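Local atomic coordinates of CurD (Moorea producens 3L, PDB entry 5KP7), a protein that probably acts as a hydroxymethylglutaryl-CoA synthase of the thiolase-like superfamily and binds 4'-phosphopantetheine. Residues Asp184-Ala188 against Asp231-Ala237; Tyr220-Thr225 against Leu239-Ser243; Met63-Ala67 against Glu189-Ala194. The protein carries 3 engineered substitutions. All blocks are in the same frame, centred on the assembly; numbering follows the deposited sequence.

Contact 1. Residues Asp184-Ala188 against Asp231-Ala237; sequences DWSFA and DSEAGDA. With PNS (4'-phosphopantetheine), chain E.
F187 sends its ring against E233, G235 and A237. From CB, a first torsion of 78° sets CG between the backbone N and the carbonyl carbon, which turns the ring toward 233-237. CD2 lies 3.9 Å from CB of A237, while CE2 on the same flank reaches C38 of the phosphopantetheine. CE1 comes up to the peptide joining A234 and G235, and at the tip CZ sits 4.0 Å from CG of E233, whose extended chain crosses the phenyl ring at about a right angle. The methyl of A188 and the carbonyl oxygen of G235 cover opposite faces of the ring. Replacing this phenyl by an alanine methyl would probably open a gap beside E233 CG and A237 CB and take away the ring beside C38 of the ligand. No direct hydrogen bond joins the segments; water does so twice: one water donates to D184 O at 2.9 Å and accepts from G235 N, and another links D184 OD2 and S232 OG. That serine oxygen also lies at the edge of the W185 ring, 3.8 Å from CD1. With F187 O accepting a 2.6 Å bond from the ligand's O33, the contact forms one wall of the phosphopantetheine pocket.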
# COMPACT_ATOMS: atom_id res chain seq x y z
N ASP A 184 -10.95 -5.25 16.80
CA ASP A 184 -11.15 -4.13 15.84
C ASP A 184 -10.40 -4.39 14.52
O ASP A 184 -10.89 -4.06 13.43
CB ASP A 184 -10.66 -2.78 16.42
CG ASP A 184 -11.56 -2.23 17.56
OD1 ASP A 184 -12.65 -2.79 17.84
OD2 ASP A 184 -11.16 -1.21 18.17
N TRP A 185 -9.21 -5.00 14.63
CA TRP A 185 -8.35 -5.30 13.48
C TRP A 185 -8.67 -6.60 12.70
O TRP A 185 -8.07 -6.83 11.63
CB TRP A 185 -6.86 -5.28 13.90
CG TRP A 185 -6.50 -6.15 15.08
CD1 TRP A 185 -6.37 -5.75 16.39
CD2 TRP A 185 -6.25 -7.57 15.08
NE1 TRP A 185 -6.04 -6.82 17.19
CE2 TRP A 185 -5.95 -7.95 16.42
CE3 TRP A 185 -6.22 -8.56 14.08
CZ2 TRP A 185 -5.64 -9.28 16.78
CZ3 TRP A 185 -5.91 -9.89 14.44
CH2 TRP A 185 -5.63 -10.23 15.78
N SER A 186 -9.63 -7.41 13.16
CA SER A 186 -9.86 -8.75 12.55
C SER A 186 -10.13 -8.69 11.03
O SER A 186 -9.67 -9.57 10.30
CB SER A 186 -10.99 -9.50 13.27
OG SER A 186 -10.59 -9.86 14.58
N PHE A 187 -10.83 -7.64 10.58
CA PHE A 187 -11.11 -7.43 9.13
C PHE A 187 -9.81 -7.36 8.29
O PHE A 187 -9.80 -7.72 7.10
CB PHE A 187 -12.01 -6.18 8.89
CG PHE A 187 -11.28 -4.85 8.98
CD1 PHE A 187 -10.94 -4.30 10.22
CD2 PHE A 187 -10.92 -4.13 7.83
CE1 PHE A 187 -10.27 -3.09 10.31
CE2 PHE A 187 -10.25 -2.92 7.92
CZ PHE A 187 -9.92 -2.40 9.16
N ALA A 188 -8.72 -6.89 8.90
CA ALA A 188 -7.48 -6.63 8.20
C ALA A 188 -6.39 -7.72 8.32
O ALA A 188 -5.33 -7.55 7.71
CB ALA A 188 -6.92 -5.29 8.66
N ASP A 231 -1.24 -0.32 17.95
CA ASP A 231 -1.10 -1.73 17.61
C ASP A 231 -2.45 -2.26 17.15
O ASP A 231 -2.88 -3.34 17.55
CB ASP A 231 -0.55 -2.52 18.79
CG ASP A 231 0.85 -2.04 19.24
OD1 ASP A 231 1.75 -1.84 18.40
OD2 ASP A 231 1.04 -1.88 20.45
N SER A 232 -3.14 -1.47 16.33
CA SER A 232 -4.55 -1.73 16.04
C SER A 232 -5.02 -0.91 14.85
O SER A 232 -4.33 0.01 14.41
CB SER A 232 -5.42 -1.40 17.26
OG SER A 232 -6.65 -2.07 17.14
N GLU A 233 -6.18 -1.27 14.33
CA GLU A 233 -6.84 -0.54 13.24
C GLU A 233 -8.34 -0.76 13.40
O GLU A 233 -8.74 -1.84 13.84
CB GLU A 233 -6.37 -1.05 11.88
CG GLU A 233 -6.96 -0.26 10.70
CD GLU A 233 -6.35 -0.63 9.35
OE1 GLU A 233 -5.86 -1.76 9.18
OE2 GLU A 233 -6.40 0.23 8.44
N ALA A 234 -9.15 0.26 13.10
CA ALA A 234 -10.63 0.20 13.17
C ALA A 234 -11.22 0.71 11.86
O ALA A 234 -10.61 1.52 11.16
CB ALA A 234 -11.16 1.03 14.32
N GLY A 235 -12.41 0.25 11.50
CA GLY A 235 -13.09 0.87 10.36
C GLY A 235 -14.02 -0.02 9.60
O GLY A 235 -14.25 -1.17 9.97
N ASP A 236 -14.56 0.57 8.52
CA ASP A 236 -15.52 -0.07 7.65
C ASP A 236 -14.81 -0.20 6.31
O ASP A 236 -14.71 0.77 5.57
CB ASP A 236 -16.76 0.81 7.52
CG ASP A 236 -17.79 0.23 6.58
OD1 ASP A 236 -17.50 -0.69 5.82
OD2 ASP A 236 -18.93 0.73 6.60
N ALA A 237 -14.31 -1.39 6.03
CA ALA A 237 -13.58 -1.63 4.80
C ALA A 237 -14.43 -1.39 3.53
O ALA A 237 -13.89 -0.99 2.51
CB ALA A 237 -13.03 -3.04 4.78
O23 PNS E . -13.55 -9.89 0.35
P24 PNS E . -13.85 -8.99 1.53
O26 PNS E . -14.87 -9.42 2.56
O27 PNS E . -12.49 -8.74 2.39
C28 PNS E . -11.26 -8.39 1.77
C29 PNS E . -10.08 -9.05 2.47
C30 PNS E . -8.72 -8.54 2.02
C31 PNS E . -10.36 -10.34 3.29
C32 PNS E . -10.09 -8.24 3.87
O33 PNS E . -9.04 -8.66 4.78
C34 PNS E . -9.99 -6.73 3.88
O35 PNS E . -10.99 -6.03 3.69
N36 PNS E . -8.77 -6.21 4.00
C37 PNS E . -8.44 -4.89 3.54
C38 PNS E . -8.76 -3.77 4.50
C39 PNS E . -8.31 -2.53 3.77
O40 PNS E . -7.17 -2.11 3.92
N41 PNS E . -9.20 -1.97 2.94
C42 PNS E . -8.86 -0.79 2.18
C43 PNS E . -9.86 -0.48 1.09
S44 PNS E . -9.28 1.07 0.37
O HOH W 1 -13.08 -2.31 12.87
O HOH W 2 -8.80 0.22 17.67

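Contact 2. Residues Tyr220-Thr225 against Leu239-Ser243; sequences YEVMDT and LSLLS. With PNS (4'-phosphopantetheine), chain E.
The start of helix 237-258, which lines the phosphopantetheine pocket, is fastened to the loop 220-225 through S240 and S243, which bond to D224 and Y220. At D224 and S240 the backbones come close, their CA atoms 4.6 Å apart, and D224 CB rests 3.5 Å from S240 CA. The D224 carboxylate is swung between its backbone N and carbonyl carbon (chi1 59°), where OD2 accepts a 2.7 Å bond from S240 OG. The donor arrives on the anti side of the carboxylate, 33° out of its plane. Hydroxyls of Y350 and S352 also bond to OD2, and G353 N bonds to OD1, so both oxygens are tied and the group is held against rotation. S240 OG in turn lies 3.4 Å from the ligand's S44, making D224 a second-shell residue that positions the serine. One turn on, S243 OG shares a 2.7 Å hydrogen bond with Y220 OH and also bonds to Y350. Beside these polar pairs V222 and L239 meet tip to tip, CG2 to CD2 at 4.1 Å, and L239 CG leans on D224 CB. The loop 220-225 is further held by backbone bonds from Y220 to C354 and from V222 to G353, at the turn between strands 343-351 and 355-363, whereas L239, L241 and L242 of the helix pack against the chain of another protein.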
# COMPACT_ATOMS: atom_id res chain seq x y z
N TYR A 220 -10.75 14.59 1.89
CA TYR A 220 -11.86 15.05 2.70
C TYR A 220 -11.89 14.19 3.95
O TYR A 220 -11.35 13.07 3.94
CB TYR A 220 -13.19 14.97 1.93
CG TYR A 220 -13.41 13.61 1.32
CD1 TYR A 220 -12.91 13.33 0.07
CD2 TYR A 220 -14.09 12.60 2.02
CE1 TYR A 220 -13.05 12.06 -0.48
CE2 TYR A 220 -14.23 11.33 1.46
CZ TYR A 220 -13.71 11.07 0.22
OH TYR A 220 -13.84 9.83 -0.42
N GLU A 221 -12.52 14.69 5.02
CA GLU A 221 -12.61 13.90 6.24
C GLU A 221 -13.66 12.78 6.09
O GLU A 221 -14.83 13.04 5.75
CB GLU A 221 -12.93 14.77 7.45
CG GLU A 221 -12.65 14.11 8.78
CD GLU A 221 -13.75 13.18 9.24
OE1 GLU A 221 -14.92 13.63 9.33
OE2 GLU A 221 -13.46 12.01 9.56
N VAL A 222 -13.24 11.55 6.35
CA VAL A 222 -14.12 10.37 6.28
C VAL A 222 -13.61 9.32 7.27
O VAL A 222 -12.40 9.14 7.42
CB VAL A 222 -14.20 9.82 4.85
CG1 VAL A 222 -12.83 9.43 4.32
CG2 VAL A 222 -15.19 8.64 4.72
N MET A 223 -14.53 8.63 7.94
CA MET A 223 -14.13 7.59 8.91
C MET A 223 -14.09 6.21 8.28
O MET A 223 -14.74 5.27 8.76
CB MET A 223 -15.08 7.62 10.11
CG MET A 223 -14.89 8.87 10.94
SD MET A 223 -13.31 9.04 11.75
CE MET A 223 -13.27 7.62 12.84
N ASP A 224 -13.32 6.06 7.21
CA ASP A 224 -13.26 4.78 6.53
C ASP A 224 -12.44 3.76 7.28
O ASP A 224 -12.92 2.65 7.57
CB ASP A 224 -12.87 4.89 5.06
CG ASP A 224 -11.54 5.53 4.79
OD1 ASP A 224 -11.12 6.48 5.50
OD2 ASP A 224 -10.94 5.12 3.77
N THR A 225 -11.23 4.11 7.61
CA THR A 225 -10.48 3.33 8.58
C THR A 225 -9.66 4.31 9.36
O THR A 225 -9.37 5.40 8.86
CB THR A 225 -9.52 2.28 7.98
OG1 THR A 225 -8.36 2.90 7.50
CG2 THR A 225 -10.13 1.43 6.88
N LEU A 239 -16.80 1.01 3.14
CA LEU A 239 -16.71 2.45 2.99
C LEU A 239 -15.34 2.83 2.43
O LEU A 239 -15.22 3.72 1.60
CB LEU A 239 -16.97 3.15 4.34
CG LEU A 239 -16.81 4.66 4.40
CD1 LEU A 239 -17.65 5.39 3.37
CD2 LEU A 239 -17.16 5.16 5.79
N SER A 240 -14.29 2.19 2.96
CA SER A 240 -12.95 2.50 2.49
C SER A 240 -12.77 2.21 1.00
O SER A 240 -12.21 3.05 0.28
CB SER A 240 -11.87 1.81 3.32
OG SER A 240 -10.64 2.52 3.12
N LEU A 241 -13.30 1.09 0.54
CA LEU A 241 -13.21 0.80 -0.90
C LEU A 241 -13.95 1.84 -1.75
O LEU A 241 -13.44 2.32 -2.74
CB LEU A 241 -13.72 -0.62 -1.17
CG LEU A 241 -13.67 -1.06 -2.63
CD1 LEU A 241 -12.36 -0.70 -3.30
CD2 LEU A 241 -13.95 -2.56 -2.70
N LEU A 242 -15.17 2.20 -1.33
CA LEU A 242 -15.91 3.23 -2.06
C LEU A 242 -15.18 4.59 -2.07
O LEU A 242 -15.18 5.29 -3.07
CB LEU A 242 -17.35 3.37 -1.51
CG LEU A 242 -18.19 2.09 -1.61
CD1 LEU A 242 -19.43 2.18 -0.72
CD2 LEU A 242 -18.58 1.76 -3.02
N SER A 243 -14.56 4.93 -0.95
CA SER A 243 -13.81 6.17 -0.84
C SER A 243 -12.55 6.16 -1.74
O SER A 243 -12.25 7.12 -2.44
CB SER A 243 -13.44 6.41 0.63
OG SER A 243 -12.75 7.64 0.77
O23 PNS E . -13.55 -9.89 0.35
P24 PNS E . -13.85 -8.99 1.53
O26 PNS E . -14.87 -9.42 2.56
O27 PNS E . -12.49 -8.74 2.39
C28 PNS E . -11.26 -8.39 1.77
C29 PNS E . -10.08 -9.05 2.47
C30 PNS E . -8.72 -8.54 2.02
C31 PNS E . -10.36 -10.34 3.29
C32 PNS E . -10.09 -8.24 3.87
O33 PNS E . -9.04 -8.66 4.78
C34 PNS E . -9.99 -6.73 3.88
O35 PNS E . -10.99 -6.03 3.69
N36 PNS E . -8.77 -6.21 4.00
C37 PNS E . -8.44 -4.89 3.54
C38 PNS E . -8.76 -3.77 4.50
C39 PNS E . -8.31 -2.53 3.77
O40 PNS E . -7.17 -2.11 3.92
N41 PNS E . -9.20 -1.97 2.94
C42 PNS E . -8.86 -0.79 2.18
C43 PNS E . -9.86 -0.48 1.09
S44 PNS E . -9.28 1.07 0.37

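Contact 3. Residues Met63-Ala67 against Glu189-Ala194; sequences MKEKA and EPSSGA. With PNS (4'-phosphopantetheine), chain E.
K66 and E189 supply the one direct hydrogen bond between 63-67 and 189-194: K66 NZ donates to E189 O at 2.8 Å, meeting the carbonyl at 144° and tilted 29° from its plane. The lysine leaves its backbone with CG between N and the carbonyl carbon (chi1 64°), then runs extended to reach this oxygen, its CD passing 3.5 Å from S192 O. Y391 OH is a second partner of NZ and also bonds to E189 OE2. A water adds a bridge, donating to A67 O and S192 O. One weaker contact joins the backbones, a CH...O contact from G193 CA to A67 O at 3.5 Å. Apolar packing is lighter. M63, bent at its last torsion, lays CE 3.8 Å from P190 CB and 3.6 Å from P190 O, and turns SD to the ligand's C30. Toward the same ligand S191 OG takes a 2.9 Å bond from N36, and is also bonded to A188 O. E189 OE1 is salt-bridged to R51; OE2, 5.0 Å from K66 NZ without contact, may still ease the lysine's charge. The buried ammonium bound to E189 O probably helps hold the backbone of 189-191, from which S191 reaches the ligand.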
# COMPACT_ATOMS: atom_id res chain seq x y z
N MET A 63 -4.42 -12.37 -3.48
CA MET A 63 -3.51 -12.35 -2.34
C MET A 63 -2.77 -13.68 -2.28
O MET A 63 -3.37 -14.73 -2.55
CB MET A 63 -4.30 -12.09 -1.06
CG MET A 63 -5.10 -10.78 -1.11
SD MET A 63 -6.51 -10.69 0.05
CE MET A 63 -5.57 -10.72 1.53
N LYS A 64 -1.47 -13.64 -1.98
CA LYS A 64 -0.63 -14.84 -1.97
C LYS A 64 0.06 -15.01 -0.61
O LYS A 64 -0.10 -16.04 0.07
CB LYS A 64 0.42 -14.82 -3.11
CG LYS A 64 -0.13 -14.91 -4.54
CD LYS A 64 0.97 -14.89 -5.63
CE LYS A 64 0.56 -15.63 -6.91
NZ LYS A 64 1.70 -16.07 -7.80
N GLU A 65 0.87 -14.01 -0.24
CA GLU A 65 1.64 -14.06 1.00
C GLU A 65 1.63 -12.71 1.67
O GLU A 65 1.49 -11.69 1.00
CB GLU A 65 3.10 -14.41 0.71
CG GLU A 65 3.33 -15.77 0.06
CD GLU A 65 4.61 -15.83 -0.74
OE1 GLU A 65 5.32 -14.81 -0.77
OE2 GLU A 65 4.90 -16.90 -1.32
N LYS A 66 1.78 -12.71 2.99
CA LYS A 66 2.06 -11.46 3.69
C LYS A 66 3.36 -11.57 4.49
O LYS A 66 3.67 -12.60 5.09
CB LYS A 66 0.90 -11.04 4.60
CG LYS A 66 0.58 -11.96 5.76
CD LYS A 66 -0.32 -11.23 6.74
CE LYS A 66 -0.72 -12.10 7.91
NZ LYS A 66 -1.28 -11.23 8.98
N ALA A 67 4.13 -10.49 4.46
CA ALA A 67 5.31 -10.40 5.33
C ALA A 67 4.86 -10.22 6.76
O ALA A 67 3.85 -9.58 7.01
CB ALA A 67 6.18 -9.24 4.91
N GLU A 189 -6.64 -8.81 9.04
CA GLU A 189 -5.56 -9.79 9.29
C GLU A 189 -4.94 -10.39 8.02
O GLU A 189 -3.72 -10.40 7.86
CB GLU A 189 -6.02 -10.91 10.22
CG GLU A 189 -4.86 -11.79 10.67
CD GLU A 189 -5.29 -12.89 11.59
OE1 GLU A 189 -6.52 -13.03 11.80
OE2 GLU A 189 -4.40 -13.64 12.06
N PRO A 190 -5.78 -10.86 7.10
CA PRO A 190 -5.23 -11.43 5.88
C PRO A 190 -4.40 -10.46 5.04
O PRO A 190 -3.46 -10.90 4.39
CB PRO A 190 -6.48 -11.84 5.09
CG PRO A 190 -7.56 -11.94 6.12
CD PRO A 190 -7.26 -10.89 7.11
N SER A 191 -4.73 -9.18 5.06
CA SER A 191 -4.16 -8.23 4.15
C SER A 191 -3.01 -7.42 4.72
O SER A 191 -2.32 -6.77 3.97
CB SER A 191 -5.24 -7.28 3.60
OG SER A 191 -5.94 -6.62 4.63
N SER A 192 -2.84 -7.40 6.03
CA SER A 192 -1.96 -6.39 6.65
C SER A 192 -0.53 -6.96 6.80
O SER A 192 -0.31 -7.86 7.61
CB SER A 192 -2.55 -5.97 7.98
OG SER A 192 -3.64 -5.08 7.76
N GLY A 193 0.39 -6.45 5.99
CA GLY A 193 1.76 -6.93 5.95
C GLY A 193 2.72 -6.04 6.75
O GLY A 193 2.33 -5.26 7.62
N ALA A 194 3.98 -6.15 6.38
CA ALA A 194 5.06 -5.37 6.96
C ALA A 194 6.11 -5.13 5.87
O ALA A 194 6.40 -6.03 5.09
CB ALA A 194 5.68 -6.13 8.09
O23 PNS E . -13.55 -9.89 0.35
P24 PNS E . -13.85 -8.99 1.53
O26 PNS E . -14.87 -9.42 2.56
O27 PNS E . -12.49 -8.74 2.39
C28 PNS E . -11.26 -8.39 1.77
C29 PNS E . -10.08 -9.05 2.47
C30 PNS E . -8.72 -8.54 2.02
C31 PNS E . -10.36 -10.34 3.29
C32 PNS E . -10.09 -8.24 3.87
O33 PNS E . -9.04 -8.66 4.78
C34 PNS E . -9.99 -6.73 3.88
O35 PNS E . -10.99 -6.03 3.69
N36 PNS E . -8.77 -6.21 4.00
C37 PNS E . -8.44 -4.89 3.54
C38 PNS E . -8.76 -3.77 4.50
C39 PNS E . -8.31 -2.53 3.77
O40 PNS E . -7.17 -2.11 3.92
N41 PNS E . -9.20 -1.97 2.94
C42 PNS E . -8.86 -0.79 2.18
C43 PNS E . -9.86 -0.48 1.09
S44 PNS E . -9.28 1.07 0.37
O HOH W 3 2.09 -8.63 8.97

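Overall arrangement
All three contacts touch the phosphopantetheine and meet overlapping portions: in contact 1 F187 O accepts from O33 and the ring packs by C38, in contact 3 S191 and M63 take N36 and C30, and contact 2 lies by the sulfur. Contacts 1 and 2 have centres about 13 Å apart and touch directly, with D236 N 2.8 Å from D224 O, a probable hydrogen bond; strand 234-235 of contact 1 runs straight into the helix of contact 2. Contacts 1 and 3, about 14 Å between centres, share the continuous loop 184-194, so F187 and S191 reach the ligand from one piece of chain. Contacts 2 and 3 do not touch, their nearest atoms being about 9 Å apart.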